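Local coordinates for protein putative ribose operon repressor (Burkholderia thailandensis, PDB 3EGC) that probably acts as a LacI-family transcription repressor that binds a cis-regulatory DNA region, possibly of a ribose operon, and senses a small ligand through its periplasmic-binding-protein-like domain, at residues Val117-Leu120 against Ile121-His125; Ala149-Ala153 against Ala154-Val158. One frame throughout, in Å; residues are numbered along the deposited sequence.

Overall arrangement
Both contacts are local: each covers the last turn of a helix and the bend that follows it, and neither spans a long loop. Contact 1 comes first along the chain, where helix 109-122 ends and the chain turns toward strand 128-131. Contact 2 follows at the end of helix 138-153, where the chain enters the loop before strand 163-164. They lie in series, without nesting or crossing. Both helix ends carry a Schellman motif. The contact centres are about 11 Å apart, and the two meet side by side. Val117 CG1 lies 3.6 Å from Ala150 CB, and Leu156 CD1 lies 3.7 Å from His125 O. Together they join the two helices that flank strand 128-131 in sequence.

Contact 1 of 2, residues Val117-Leu120 against Ile121-His125; sequences VEYL and IARGH
Ile121 begins the segment with a helical bond from its N to Val117 O, 3.0 Å. Its CG1 lies anti to the carbonyl carbon (chi1 -74°), and the extended chi2 then puts CD1 3.8 Å from Val117 CG1. Ala122 N bonds to Glu118 O at 2.9 Å. Arg123 N makes only weak bonds, to Tyr119 O and Leu120 O. The Arg123 side chain runs alongside Tyr119 and points the same way. Arg123 CD makes the contact, 3.5 Å from Tyr119 CE2. The ring and guanidinium planes are almost parallel, 6° apart, but do not stack. Gly124, with positive phi (106°), is the first residue to leave helical angles. Gly124 N bonds to Ile121 O and His125 N to Leu120 O, the bond pair of a Schellman motif. Leu120 O also lies in the His125 ring plane, at its edge, 3.3 Å from CD2. Leu120 CD2 touches that same His125 CD2 at 3.7 Å. His125 ND1 bonds to Thr188 OG1. Glu217 OE1 holds both His125 NE2 and, by a salt bridge, Arg123 NE. Leu120 packs on strands 189-192 (Ala189) and 128-131 (Ile128), Val117 and Ile121 meet helix 138-153, and Tyr119 meets Phe271 of strand 264-272 edge-to-face.

Contact 2 of 2, residues Ala149-Ala153 against Ala154-Val158; sequences AAMSA and AGLPV
Met151 and Leu156 form the close side of this helix end. Met151 is buried, and its chain bends at both chi2 (-60°) and chi3 (-85°). The bends carry the terminal methyl back to the outgoing chain, where Met151 CE lies 3.8 Å from Leu156 CB. The same CE comes within 4.0 Å of Pro157 O. Met151 SD is a little farther off, 4.2 Å from Leu156 CD1. The two side chains run at a slant to each other. Met151 CB also packs against the backbone, 3.6 Å from Leu156 O. The main chain is drawn in beside this pair. Ala154 N bonds to Ala150 O at 3.2 Å and adds a weak bond to Met151 O. The Ala154 methyl rests near Ala150 O.

Gly155 takes positive phi (70°) and turns the chain out of the helix. Two bonds reach back into the last turn and, with that phi, define a Schellman motif. Leu156 N bonds to Met151 O, five residues back, at 3.0 Å. Gly155 N bonds to Ser152 O at 2.8 Å, approaching from well above the carbonyl plane.

The other side is looser. Ser152, Ala153, Ala154, Gly155 and Pro157 are exposed to solvent. Ala150 faces helix 109-122, touching Arg114 and Glu118, while Val158 reaches back to Phe147 and Arg148 on helix 138-153.

Contact 1 of 2, residues Val117-Leu120 against Ile121-His125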
ATOM      1  N   VAL A 117       7.763   3.721  23.680  1.00 33.48           N
ATOM      2  CA  VAL A 117       7.708   2.966  24.945  1.00 33.40           C
ATOM      3  C   VAL A 117       7.655   3.880  26.178  1.00 33.33           C
ATOM      4  O   VAL A 117       7.027   3.542  27.166  1.00 33.38           O
ATOM      5  CB  VAL A 117       8.835   1.952  25.020  1.00 33.50           C
ATOM      6  CG1 VAL A 117       9.009   1.386  26.461  1.00 33.52           C
ATOM      7  CG2 VAL A 117       8.613   0.846  23.951  1.00 33.17           C
ATOM      8  N   GLU A 118       8.302   5.036  26.110  1.00 34.10           N
ATOM      9  CA  GLU A 118       8.310   5.984  27.228  1.00 36.07           C
ATOM     10  C   GLU A 118       6.948   6.581  27.446  1.00 36.27           C
ATOM     11  O   GLU A 118       6.567   6.919  28.580  1.00 37.06           O
ATOM     12  CB  GLU A 118       9.287   7.117  26.973  1.00 36.27           C
ATOM     13  CG  GLU A 118      10.730   6.673  26.960  1.00 38.95           C
ATOM     14  CD  GLU A 118      11.690   7.857  26.909  1.00 44.02           C
ATOM     15  OE1 GLU A 118      11.510   8.725  26.038  1.00 43.98           O
ATOM     16  OE2 GLU A 118      12.635   7.909  27.734  1.00 49.51           O
ATOM     17  N   TYR A 119       6.232   6.735  26.337  1.00 35.62           N
ATOM     18  CA  TYR A 119       4.863   7.087  26.383  1.00 35.60           C
ATOM     19  C   TYR A 119       4.004   6.048  27.112  1.00 35.99           C
ATOM     20  O   TYR A 119       3.117   6.412  27.881  1.00 37.48           O
ATOM     21  CB  TYR A 119       4.349   7.297  24.969  1.00 35.60           C
ATOM     22  CG  TYR A 119       2.849   7.447  24.864  1.00 34.30           C
ATOM     23  CD1 TYR A 119       2.269   8.674  24.959  1.00 35.59           C
ATOM     24  CD2 TYR A 119       2.039   6.360  24.732  1.00 34.95           C
ATOM     25  CE1 TYR A 119       0.872   8.846  24.834  1.00 35.33           C
ATOM     26  CE2 TYR A 119       0.674   6.502  24.619  1.00 35.25           C
ATOM     27  CZ  TYR A 119       0.111   7.749  24.659  1.00 35.12           C
ATOM     28  OH  TYR A 119      -1.243   7.890  24.576  1.00 38.49           O
ATOM     29  N   LEU A 120       4.238   4.768  26.857  1.00 36.01           N
ATOM     30  CA  LEU A 120       3.525   3.705  27.543  1.00 36.00           C
ATOM     31  C   LEU A 120       3.814   3.687  29.043  1.00 36.40           C
ATOM     32  O   LEU A 120       2.941   3.413  29.854  1.00 36.57           O
ATOM     33  CB  LEU A 120       3.891   2.391  26.929  1.00 35.55           C
ATOM     34  CG  LEU A 120       3.210   2.039  25.625  1.00 33.65           C
ATOM     35  CD1 LEU A 120       3.849   0.757  25.133  1.00 32.93           C
ATOM     36  CD2 LEU A 120       1.724   1.868  25.830  1.00 29.05           C
ATOM     37  N   ILE A 121       5.048   4.009  29.384  1.00 36.71           N
ATOM     38  CA  ILE A 121       5.516   3.972  30.755  1.00 36.53           C
ATOM     39  C   ILE A 121       4.905   5.163  31.471  1.00 36.84           C
ATOM     40  O   ILE A 121       4.401   5.039  32.569  1.00 36.58           O
ATOM     41  CB  ILE A 121       7.047   4.046  30.845  1.00 36.58           C
ATOM     42  CG1 ILE A 121       7.690   2.725  30.428  1.00 34.64           C
ATOM     43  CG2 ILE A 121       7.472   4.409  32.287  1.00 37.66           C
ATOM     44  CD1 ILE A 121       9.192   2.841  29.989  1.00 33.56           C
ATOM     45  N   ALA A 122       4.879   6.311  30.795  1.00 37.43           N
ATOM     46  CA  ALA A 122       4.251   7.501  31.378  1.00 37.93           C
ATOM     47  C   ALA A 122       2.740   7.301  31.620  1.00 38.70           C
ATOM     48  O   ALA A 122       2.148   7.987  32.452  1.00 38.23           O
ATOM     49  CB  ALA A 122       4.528   8.732  30.552  1.00 37.55           C
ATOM     50  N   ARG A 123       2.141   6.335  30.918  1.00 39.14           N
ATOM     51  CA  ARG A 123       0.743   5.998  31.154  1.00 39.64           C
ATOM     52  C   ARG A 123       0.529   5.111  32.354  1.00 39.20           C
ATOM     53  O   ARG A 123      -0.606   4.907  32.750  1.00 38.98           O
ATOM     54  CB  ARG A 123       0.104   5.325  29.934  1.00 39.49           C
ATOM     55  CG  ARG A 123      -0.515   6.289  29.023  1.00 41.36           C
ATOM     56  CD  ARG A 123      -0.865   5.655  27.683  1.00 43.15           C
ATOM     57  NE  ARG A 123      -2.157   4.983  27.695  1.00 43.69           N
ATOM     58  CZ  ARG A 123      -3.326   5.629  27.653  1.00 45.82           C
ATOM     59  NH1 ARG A 123      -3.359   6.961  27.657  1.00 44.83           N
ATOM     60  NH2 ARG A 123      -4.464   4.947  27.614  1.00 46.48           N
ATOM     61  N   GLY A 124       1.603   4.543  32.892  1.00 39.27           N
ATOM     62  CA  GLY A 124       1.465   3.601  33.983  1.00 38.82           C
ATOM     63  C   GLY A 124       1.682   2.134  33.664  1.00 39.01           C
ATOM     64  O   GLY A 124       1.366   1.282  34.495  1.00 38.88           O
ATOM     65  N   HIS A 125       2.220   1.821  32.480  1.00 38.22           N
ATOM     66  CA  HIS A 125       2.533   0.411  32.160  1.00 38.19           C
ATOM     67  C   HIS A 125       3.876  -0.002  32.740  1.00 37.70           C
ATOM     68  O   HIS A 125       4.831   0.748  32.628  1.00 37.40           O
ATOM     69  CB  HIS A 125       2.497   0.117  30.649  1.00 37.69           C
ATOM     70  CG  HIS A 125       1.130   0.204  30.051  1.00 36.72           C
ATOM     71  ND1 HIS A 125       0.188  -0.792  30.187  1.00 36.15           N
ATOM     72  CD2 HIS A 125       0.551   1.175  29.303  1.00 36.05           C
ATOM     73  CE1 HIS A 125      -0.925  -0.424  29.563  1.00 36.96           C
ATOM     74  NE2 HIS A 125      -0.717   0.758  29.001  1.00 36.29           N
TER

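Contact 2 of 2, residues Ala149-Ala153 against Ala154-Val158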
ATOM      1  N   ALA A 149      16.182   0.392  26.056  1.00 37.12           N
ATOM      2  CA  ALA A 149      16.780   1.580  26.598  1.00 36.61           C
ATOM      3  C   ALA A 149      15.733   2.362  27.387  1.00 36.96           C
ATOM      4  O   ALA A 149      16.055   2.972  28.400  1.00 37.48           O
ATOM      5  CB  ALA A 149      17.396   2.443  25.493  1.00 36.31           C
ATOM      6  N   ALA A 150      14.492   2.351  26.921  1.00 36.55           N
ATOM      7  CA  ALA A 150      13.405   3.050  27.624  1.00 37.09           C
ATOM      8  C   ALA A 150      13.100   2.342  28.947  1.00 37.18           C
ATOM      9  O   ALA A 150      12.939   2.952  29.974  1.00 37.00           O
ATOM     10  CB  ALA A 150      12.114   3.092  26.751  1.00 36.46           C
ATOM     11  N   MET A 151      12.989   1.035  28.893  1.00 38.03           N
ATOM     12  CA  MET A 151      12.747   0.232  30.073  1.00 38.94           C
ATOM     13  C   MET A 151      13.844   0.430  31.099  1.00 40.13           C
ATOM     14  O   MET A 151      13.586   0.657  32.278  1.00 40.20           O
ATOM     15  CB  MET A 151      12.577  -1.256  29.668  1.00 38.09           C
ATOM     16  CG  MET A 151      11.234  -1.479  28.851  1.00 34.94           C
ATOM     17  SD  MET A 151       9.652  -1.049  29.729  1.00 26.48           S
ATOM     18  CE  MET A 151       9.402  -2.590  30.611  1.00 34.51           C
ATOM     19  N   SER A 152      15.072   0.387  30.612  1.00 41.24           N
ATOM     20  CA  SER A 152      16.247   0.494  31.456  1.00 42.25           C
ATOM     21  C   SER A 152      16.202   1.814  32.200  1.00 42.57           C
ATOM     22  O   SER A 152      16.363   1.869  33.439  1.00 42.50           O
ATOM     23  CB  SER A 152      17.511   0.431  30.582  1.00 42.15           C
ATOM     24  OG  SER A 152      18.546  -0.280  31.210  1.00 45.55           O
ATOM     25  N   ALA A 153      15.959   2.882  31.445  1.00 42.76           N
ATOM     26  CA  ALA A 153      16.064   4.221  31.980  1.00 43.28           C
ATOM     27  C   ALA A 153      15.026   4.472  33.060  1.00 43.94           C
ATOM     28  O   ALA A 153      15.221   5.337  33.933  1.00 44.16           O
ATOM     29  CB  ALA A 153      15.921   5.248  30.886  1.00 42.98           C
ATOM     30  N   ALA A 154      13.926   3.729  32.967  1.00 43.69           N
ATOM     31  CA  ALA A 154      12.832   3.813  33.896  1.00 44.01           C
ATOM     32  C   ALA A 154      13.020   2.838  35.059  1.00 44.04           C
ATOM     33  O   ALA A 154      12.232   2.817  35.986  1.00 43.78           O
ATOM     34  CB  ALA A 154      11.489   3.535  33.173  1.00 43.48           C
ATOM     35  N   GLY A 155      14.048   2.007  34.973  1.00 44.73           N
ATOM     36  CA  GLY A 155      14.328   1.029  36.000  1.00 45.04           C
ATOM     37  C   GLY A 155      13.313  -0.083  36.046  1.00 45.64           C
ATOM     38  O   GLY A 155      13.138  -0.727  37.096  1.00 45.78           O
ATOM     39  N   LEU A 156      12.644  -0.298  34.919  1.00 45.54           N
ATOM     40  CA  LEU A 156      11.728  -1.411  34.756  1.00 45.98           C
ATOM     41  C   LEU A 156      12.405  -2.619  34.115  1.00 46.54           C
ATOM     42  O   LEU A 156      12.864  -2.552  32.977  1.00 47.02           O
ATOM     43  CB  LEU A 156      10.534  -0.993  33.895  1.00 46.07           C
ATOM     44  CG  LEU A 156       9.510  -0.015  34.501  1.00 45.59           C
ATOM     45  CD1 LEU A 156       8.460   0.360  33.484  1.00 45.54           C
ATOM     46  CD2 LEU A 156       8.842  -0.580  35.780  1.00 44.11           C
ATOM     47  N   PRO A 157      12.415  -3.749  34.836  1.00 46.74           N
ATOM     48  CA  PRO A 157      12.966  -5.017  34.336  1.00 46.52           C
ATOM     49  C   PRO A 157      12.163  -5.567  33.157  1.00 46.30           C
ATOM     50  O   PRO A 157      10.957  -5.380  33.096  1.00 46.35           O
ATOM     51  CB  PRO A 157      12.827  -5.966  35.544  1.00 46.76           C
ATOM     52  CG  PRO A 157      11.737  -5.370  36.401  1.00 46.51           C
ATOM     53  CD  PRO A 157      11.739  -3.889  36.144  1.00 46.76           C
ATOM     54  N   VAL A 158      12.827  -6.269  32.254  1.00 45.92           N
ATOM     55  CA  VAL A 158      12.165  -6.865  31.110  1.00 46.03           C
ATOM     56  C   VAL A 158      12.371  -8.352  31.061  1.00 45.82           C
ATOM     57  O   VAL A 158      13.481  -8.812  30.982  1.00 46.05           O
ATOM     58  CB  VAL A 158      12.645  -6.243  29.773  1.00 46.02           C
ATOM     59  CG1 VAL A 158      14.071  -5.929  29.829  1.00 46.80           C
ATOM     60  CG2 VAL A 158      12.375  -7.174  28.609  1.00 46.58           C
TER